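RagB/SusD domain protein (PDB 5J90) binds chitin and, as a SusD-like outer-membrane lipoprotein, probably helps Flavobacterium johnsoniae hold chitin chains at the cell surface for uptake. Local coordinates at residues Val215-Ala220 with Arg498-Val503; Val42-Trp47 with Pro249-Pro254. One frame throughout, in Å; residues are numbered along the deposited sequence. Where two conformers were deposited one is given.

Contact 1. Residues Val215-Ala220 with Arg498-Val503. With EDO (1,2-ethanediol), chain E.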
loop_
_atom_site.group_PDB
_atom_site.type_symbol
_atom_site.label_atom_id
_atom_site.label_comp_id
_atom_site.label_asym_id
_atom_site.label_seq_id
_atom_site.Cartn_x
_atom_site.Cartn_y
_atom_site.Cartn_z
ATOM N N VAL A 215 -0.620 -5.352 -11.074
ATOM C CA VAL A 215 -0.268 -6.734 -10.727
ATOM C C VAL A 215 0.152 -6.935 -9.261
ATOM O O VAL A 215 -0.018 -8.037 -8.723
ATOM C CB VAL A 215 0.794 -7.305 -11.703
ATOM C CG1 VAL A 215 2.164 -6.693 -11.455
ATOM C CG2 VAL A 215 0.852 -8.829 -11.593
ATOM N N LYS A 216 0.695 -5.907 -8.613
ATOM C CA LYS A 216 1.078 -6.042 -7.200
ATOM C C LYS A 216 -0.107 -5.886 -6.259
ATOM O O LYS A 216 -0.150 -6.529 -5.211
ATOM C CB LYS A 216 2.212 -5.071 -6.808
ATOM C CG LYS A 216 3.457 -5.211 -7.677
ATOM C CD LYS A 216 4.772 -4.797 -7.002
ATOM C CE LYS A 216 4.760 -3.369 -6.554
ATOM N NZ LYS A 216 6.141 -2.961 -6.104
ATOM N N VAL A 217 -1.066 -5.035 -6.604
ATOM C CA VAL A 217 -2.188 -4.774 -5.709
ATOM C C VAL A 217 -3.347 -5.757 -5.936
ATOM O O VAL A 217 -4.033 -6.150 -4.991
ATOM C CB VAL A 217 -2.661 -3.291 -5.815
ATOM C CG1 VAL A 217 -3.304 -3.009 -7.165
ATOM C CG2 VAL A 217 -3.625 -2.946 -4.686
ATOM N N LYS A 218 -3.564 -6.164 -7.184
ATOM C CA LYS A 218 -4.657 -7.066 -7.542
ATOM C C LYS A 218 -4.192 -8.036 -8.631
ATOM O O LYS A 218 -4.628 -7.932 -9.784
ATOM C CB LYS A 218 -5.856 -6.281 -8.096
ATOM C CG LYS A 218 -6.919 -5.804 -7.105
ATOM C CD LYS A 218 -8.140 -5.275 -7.881
ATOM C CE LYS A 218 -9.187 -4.593 -6.997
ATOM N NZ LYS A 218 -10.331 -4.057 -7.822
ATOM N N PRO A 219 -3.303 -8.980 -8.286
ATOM C CA PRO A 219 -2.798 -9.887 -9.326
ATOM C C PRO A 219 -3.883 -10.694 -10.035
ATOM O O PRO A 219 -3.688 -11.017 -11.207
ATOM C CB PRO A 219 -1.837 -10.817 -8.572
ATOM C CG PRO A 219 -2.199 -10.665 -7.132
ATOM C CD PRO A 219 -2.687 -9.244 -6.974
ATOM N N ALA A 220 -4.987 -11.012 -9.370
ATOM C CA ALA A 220 -6.058 -11.751 -10.036
ATOM C C ALA A 220 -6.715 -10.929 -11.144
ATOM O O ALA A 220 -6.943 -11.432 -12.242
ATOM C CB ALA A 220 -7.112 -12.248 -9.023
ATOM N N ARG A 498 1.962 6.484 -1.190
ATOM C CA ARG A 498 1.777 5.599 -2.344
ATOM C C ARG A 498 0.330 5.510 -2.802
ATOM O O ARG A 498 -0.583 5.325 -1.984
ATOM C CB ARG A 498 2.299 4.197 -2.014
ATOM C CG ARG A 498 3.807 4.128 -1.987
ATOM C CD ARG A 498 4.319 2.872 -1.269
ATOM N NE ARG A 498 5.775 2.834 -1.358
ATOM C CZ ARG A 498 6.455 2.229 -2.325
ATOM N NH1 ARG A 498 5.812 1.561 -3.273
ATOM N NH2 ARG A 498 7.788 2.288 -2.330
ATOM N N VAL A 499 0.117 5.657 -4.106
ATOM C CA VAL A 499 -1.205 5.416 -4.687
ATOM C C VAL A 499 -1.538 3.924 -4.600
ATOM O O VAL A 499 -0.652 3.086 -4.370
ATOM C CB VAL A 499 -1.338 5.921 -6.150
ATOM C CG1 VAL A 499 -0.974 7.401 -6.236
ATOM C CG2 VAL A 499 -0.481 5.096 -7.118
ATOM N N TRP A 500 -2.815 3.596 -4.775
ATOM C CA TRP A 500 -3.313 2.229 -4.620
ATOM C C TRP A 500 -2.508 1.147 -5.350
ATOM O O TRP A 500 -2.176 0.121 -4.739
ATOM C CB TRP A 500 -4.798 2.214 -4.999
ATOM C CG TRP A 500 -5.442 0.884 -5.252
ATOM C CD1 TRP A 500 -5.923 0.001 -4.325
ATOM C CD2 TRP A 500 -5.722 0.311 -6.536
ATOM N NE1 TRP A 500 -6.474 -1.096 -4.960
ATOM C CE2 TRP A 500 -6.361 -0.928 -6.317
ATOM C CE3 TRP A 500 -5.490 0.726 -7.851
ATOM C CZ2 TRP A 500 -6.764 -1.758 -7.368
ATOM C CZ3 TRP A 500 -5.886 -0.095 -8.890
ATOM C CH2 TRP A 500 -6.519 -1.324 -8.644
ATOM N N TRP A 501 -2.171 1.336 -6.627
ATOM C CA TRP A 501 -1.432 0.267 -7.319
ATOM C C TRP A 501 0.038 0.190 -6.907
ATOM O O TRP A 501 0.688 -0.831 -7.133
ATOM C CB TRP A 501 -1.573 0.315 -8.857
ATOM C CG TRP A 501 -1.164 1.613 -9.529
ATOM C CD1 TRP A 501 -2.018 2.514 -10.106
ATOM C CD2 TRP A 501 0.166 2.129 -9.737
ATOM N NE1 TRP A 501 -1.311 3.569 -10.641
ATOM C CE2 TRP A 501 0.031 3.360 -10.436
ATOM C CE3 TRP A 501 1.453 1.676 -9.423
ATOM C CZ2 TRP A 501 1.132 4.149 -10.797
ATOM C CZ3 TRP A 501 2.548 2.461 -9.785
ATOM C CH2 TRP A 501 2.377 3.690 -10.462
ATOM N N ASP A 502 0.556 1.252 -6.294
ATOM C CA ASP A 502 1.975 1.354 -5.945
ATOM C C ASP A 502 2.238 0.783 -4.559
ATOM O O ASP A 502 2.901 1.396 -3.726
ATOM C CB ASP A 502 2.405 2.832 -6.026
ATOM C CG ASP A 502 3.907 3.033 -5.958
ATOM O OD1 ASP A 502 4.650 2.073 -6.262
ATOM O OD2 ASP A 502 4.325 4.170 -5.618
ATOM N N VAL A 503 1.719 -0.412 -4.316
ATOM C CA VAL A 503 1.809 -1.015 -2.991
ATOM C C VAL A 503 3.253 -1.386 -2.656
ATOM O O VAL A 503 4.036 -1.781 -3.530
ATOM C CB VAL A 503 0.861 -2.238 -2.897
ATOM C CG1 VAL A 503 1.215 -3.264 -3.923
ATOM C CG2 VAL A 503 0.864 -2.842 -1.494
HETATM C C1 EDO E . 9.049 -2.200 -3.415
HETATM O O1 EDO E . 10.379 -1.835 -2.995
HETATM C C2 EDO E . 8.119 -0.999 -3.336
HETATM O O2 EDO E . 8.628 0.136 -4.057
HETATM O O HOH W 1 0.316 -3.044 -8.723
HETATM O O HOH W 2 5.474 -0.403 -5.748
#

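Contact 2. Residues Val42-Trp47 with Pro249-Pro254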
loop_
_atom_site.group_PDB
_atom_site.type_symbol
_atom_site.label_atom_id
_atom_site.label_comp_id
_atom_site.label_asym_id
_atom_site.label_seq_id
_atom_site.Cartn_x
_atom_site.Cartn_y
_atom_site.Cartn_z
ATOM N N VAL A 42 0.107 18.183 -23.713
ATOM C CA VAL A 42 -0.262 19.492 -24.246
ATOM C C VAL A 42 0.727 19.925 -25.320
ATOM O O VAL A 42 1.907 20.132 -25.049
ATOM C CB VAL A 42 -0.362 20.550 -23.138
ATOM C CG1 VAL A 42 -0.594 21.931 -23.749
ATOM C CG2 VAL A 42 -1.485 20.184 -22.175
ATOM N N LEU A 43 0.245 20.035 -26.554
ATOM C CA LEU A 43 1.144 20.298 -27.668
ATOM C C LEU A 43 1.519 21.766 -27.769
ATOM O O LEU A 43 2.619 22.098 -28.222
ATOM C CB LEU A 43 0.534 19.797 -28.976
ATOM C CG LEU A 43 0.307 18.288 -29.034
ATOM C CD1 LEU A 43 -0.164 17.882 -30.424
ATOM C CD2 LEU A 43 1.557 17.513 -28.634
ATOM N N THR A 44 0.609 22.639 -27.348
ATOM C CA THR A 44 0.857 24.076 -27.386
ATOM C C THR A 44 0.035 24.784 -26.308
ATOM O O THR A 44 -1.073 24.367 -25.996
ATOM C CB THR A 44 0.525 24.654 -28.785
ATOM O OG1 THR A 44 1.106 25.960 -28.921
ATOM C CG2 THR A 44 -0.976 24.742 -28.990
ATOM N N PRO A 45 0.588 25.852 -25.715
ATOM C CA PRO A 45 1.944 26.361 -25.932
ATOM C C PRO A 45 2.998 25.473 -25.269
ATOM O O PRO A 45 2.674 24.703 -24.359
ATOM C CB PRO A 45 1.908 27.738 -25.261
ATOM C CG PRO A 45 0.899 27.590 -24.186
ATOM C CD PRO A 45 -0.141 26.619 -24.692
ATOM N N GLU A 46 4.243 25.587 -25.717
ATOM C CA GLU A 46 5.321 24.740 -25.223
ATOM C C GLU A 46 5.559 24.904 -23.728
ATOM O O GLU A 46 5.921 23.935 -23.046
ATOM C CB GLU A 46 6.614 24.985 -26.004
ATOM C CG GLU A 46 6.481 24.799 -27.517
ATOM C CD GLU A 46 6.117 26.079 -28.254
ATOM O OE1 GLU A 46 5.577 27.015 -27.625
ATOM O OE2 GLU A 46 6.377 26.146 -29.477
ATOM N N TRP A 47 5.350 26.119 -23.214
ATOM C CA TRP A 47 5.560 26.364 -21.796
ATOM C C TRP A 47 4.570 25.584 -20.940
ATOM O O TRP A 47 4.874 25.239 -19.800
ATOM C CB TRP A 47 5.558 27.872 -21.456
ATOM C CG TRP A 47 4.252 28.599 -21.643
ATOM C CD1 TRP A 47 3.856 29.320 -22.738
ATOM C CD2 TRP A 47 3.192 28.707 -20.691
ATOM N NE1 TRP A 47 2.605 29.849 -22.526
ATOM C CE2 TRP A 47 2.176 29.491 -21.279
ATOM C CE3 TRP A 47 2.999 28.214 -19.396
ATOM C CZ2 TRP A 47 0.984 29.794 -20.614
ATOM C CZ3 TRP A 47 1.811 28.507 -18.740
ATOM C CH2 TRP A 47 0.822 29.295 -19.350
ATOM N N PRO A 249 -1.264 18.206 -37.511
ATOM C CA PRO A 249 -1.118 18.917 -38.790
ATOM C C PRO A 249 -0.293 20.188 -38.661
ATOM O O PRO A 249 0.148 20.710 -39.687
ATOM C CB PRO A 249 -2.561 19.257 -39.170
ATOM C CG PRO A 249 -3.305 19.283 -37.851
ATOM C CD PRO A 249 -2.650 18.220 -37.009
ATOM N N VAL A 250 -0.063 20.673 -37.443
ATOM C CA VAL A 250 0.564 21.981 -37.265
ATOM C C VAL A 250 1.724 22.041 -36.275
ATOM O O VAL A 250 2.681 22.783 -36.493
ATOM C CB VAL A 250 -0.467 23.069 -36.872
ATOM C CG1 VAL A 250 -1.343 23.436 -38.063
ATOM C CG2 VAL A 250 -1.309 22.618 -35.687
ATOM N N TYR A 251 1.655 21.272 -35.190
ATOM C CA TYR A 251 2.636 21.423 -34.109
ATOM C C TYR A 251 3.790 20.432 -34.136
ATOM O O TYR A 251 3.605 19.249 -34.423
ATOM C CB TYR A 251 1.955 21.357 -32.732
ATOM C CG TYR A 251 0.765 22.281 -32.599
ATOM C CD1 TYR A 251 0.923 23.658 -32.685
ATOM C CD2 TYR A 251 -0.513 21.777 -32.397
ATOM C CE1 TYR A 251 -0.166 24.510 -32.575
ATOM C CE2 TYR A 251 -1.609 22.624 -32.278
ATOM C CZ TYR A 251 -1.425 23.987 -32.376
ATOM O OH TYR A 251 -2.508 24.832 -32.265
ATOM N N THR A 252 4.975 20.931 -33.825
ATOM C CA THR A 252 6.129 20.101 -33.529
ATOM C C THR A 252 6.054 19.701 -32.042
ATOM O O THR A 252 5.553 20.470 -31.216
ATOM C CB THR A 252 7.418 20.889 -33.820
ATOM O OG1 THR A 252 7.472 21.178 -35.225
ATOM C CG2 THR A 252 8.662 20.107 -33.436
ATOM N N ASN A 253 6.537 18.504 -31.703
ATOM C CA ASN A 253 6.666 18.094 -30.299
ATOM C C ASN A 253 7.264 19.257 -29.485
ATOM O O ASN A 253 8.318 19.783 -29.842
ATOM C CB ASN A 253 7.572 16.861 -30.214
ATOM C CG ASN A 253 7.629 16.263 -28.822
ATOM O OD1 ASN A 253 7.692 16.983 -27.823
ATOM N ND2 ASN A 253 7.620 14.932 -28.752
ATOM N N PRO A 254 6.585 19.679 -28.401
ATOM C CA PRO A 254 7.044 20.880 -27.685
ATOM C C PRO A 254 8.427 20.730 -27.054
ATOM O O PRO A 254 9.087 21.730 -26.756
ATOM C CB PRO A 254 5.968 21.089 -26.601
ATOM C CG PRO A 254 5.282 19.769 -26.478
ATOM C CD PRO A 254 5.320 19.159 -27.859
HETATM O O HOH W 3 4.440 22.674 -29.981
#

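Contact 1. Residues Val215-Ala220 with Arg498-Val503
In Val217, CG2 stands anti to the backbone N and CG1 lies between N and the carbonyl carbon (chi1 69°); the Trp500 indole, turned about chi2 (81°), presents one face to both valine methyls. Val217 CG2 makes a CH-pi contact with the five-membered ring of Trp500, 3.7 Å from its centroid. Val217 CG1 lies over the six-membered ring, offset toward its rim, 3.7 Å from Trp500 CZ2. Lys218, extended beyond CG, reaches the edge of the same indole with CE, and its NZ goes on to a salt bridge with Glu155 of helix 154-177. Beside this, Val503 CG1 presses on Lys216 CB at 3.5 Å.

No direct hydrogen bond joins the segments, but water does. One accepts from Lys216 N and donates to Trp501 O at 2.8 Å. Another accepts from Lys216 NZ at 2.7 Å, and only weakly from Arg498 NH1; that lysine nitrogen also bonds Arg441 O and Ala505 O. Arg498 NH1 gives a nearly straight bond (166°) to Asp502 O at 3.0 Å, from above the carbonyl plane, and a salt bridge to Asp502 OD1. NH2 serves an ethanediol hydroxyl and Gly490 O of the second subunit. A leucine in place of Arg498 would probably cost the Asp502 carboxylate one of its cationic partners and deprive Asp502 O and Gly490 O of the second subunit of this donor.

Residues 499-502 form a type I turn that overlaps an inverse gamma turn centred on Asp502; it packs against the link before helix 219-231 in this mainly helical SusD-like fold.

Contact 2. Residues Val42-Trp47 with Pro249-Pro254
Leu43 O and Thr252 O are bridged by one water that spends a proton on each, 2.6 Å to Leu43 O and 2.8 Å to Thr252 O. The two carbonyls are thereby joined although no direct hydrogen bond crosses between the segments. Leu43 O is also hemmed in by carbon, with Pro254 CB at 3.9 Å.

The aromatic part of the contact belongs to Tyr251. Thr44 turns its OG1 anti to the backbone N (chi1 -164°), which places CG2 between N and the carbonyl carbon and over one face of the phenol ring. Thr44 CG2 lies 3.9 Å from the Tyr251 ring centroid and 28° off the normal, a CH-pi contact, and approaches Tyr251 CZ most closely, at 3.5 Å. Thr44 CB lies over the same face, offset toward CE1 and CD1. Leu43 CB meets Tyr251 CD2, while Leu43 CD2 reaches Pro254 CD at 4.2 Å and the leucine also packs on Ile327 of strand 326-328.

Pro254 packs its ring against 42-47. Pro254 CG faces Val42 O at 3.7 Å, and Pro254 CB meets CG of Glu46. Tyr49 of helix 46-54 touches the proline as well. Both segments run into helices here: a cis peptide precedes Pro45, the N-cap of helix 46-54, and Asn253 OD1 caps Ile255 N ahead of helix 255-261.

The chemistry is therefore uneven. A single water and one methyl-on-ring contact carry the specific part, ring carbons of proline fill in the rest, and Val42 O is buried with no polar partner, a probable energetic cost of packing proline against that carbonyl.

Overall arrangement
The two contacts lie on opposite sides of the chain's centre, about 34 Å apart between their centres, and share no helix or strand. Along the sequence their segments alternate, so the chain spans they close overlap. Contact 1 is the more buried and lies at the dimer interface, with valine methyls on an indole at one end and an arginine-aspartate pair with water at the other; salt bridges tie it to neighbouring parts of the fold. Contact 2 is only partly buried, is touched by no other subunit of the assembly, and relies on proline, leucine and a threonine methyl on a tyrosine ring. Contact 1 joins a lead-in to helix 219-231 to an irregular turn; in contact 2 both segments lead into helices. Both use water in place of direct hydrogen bonds.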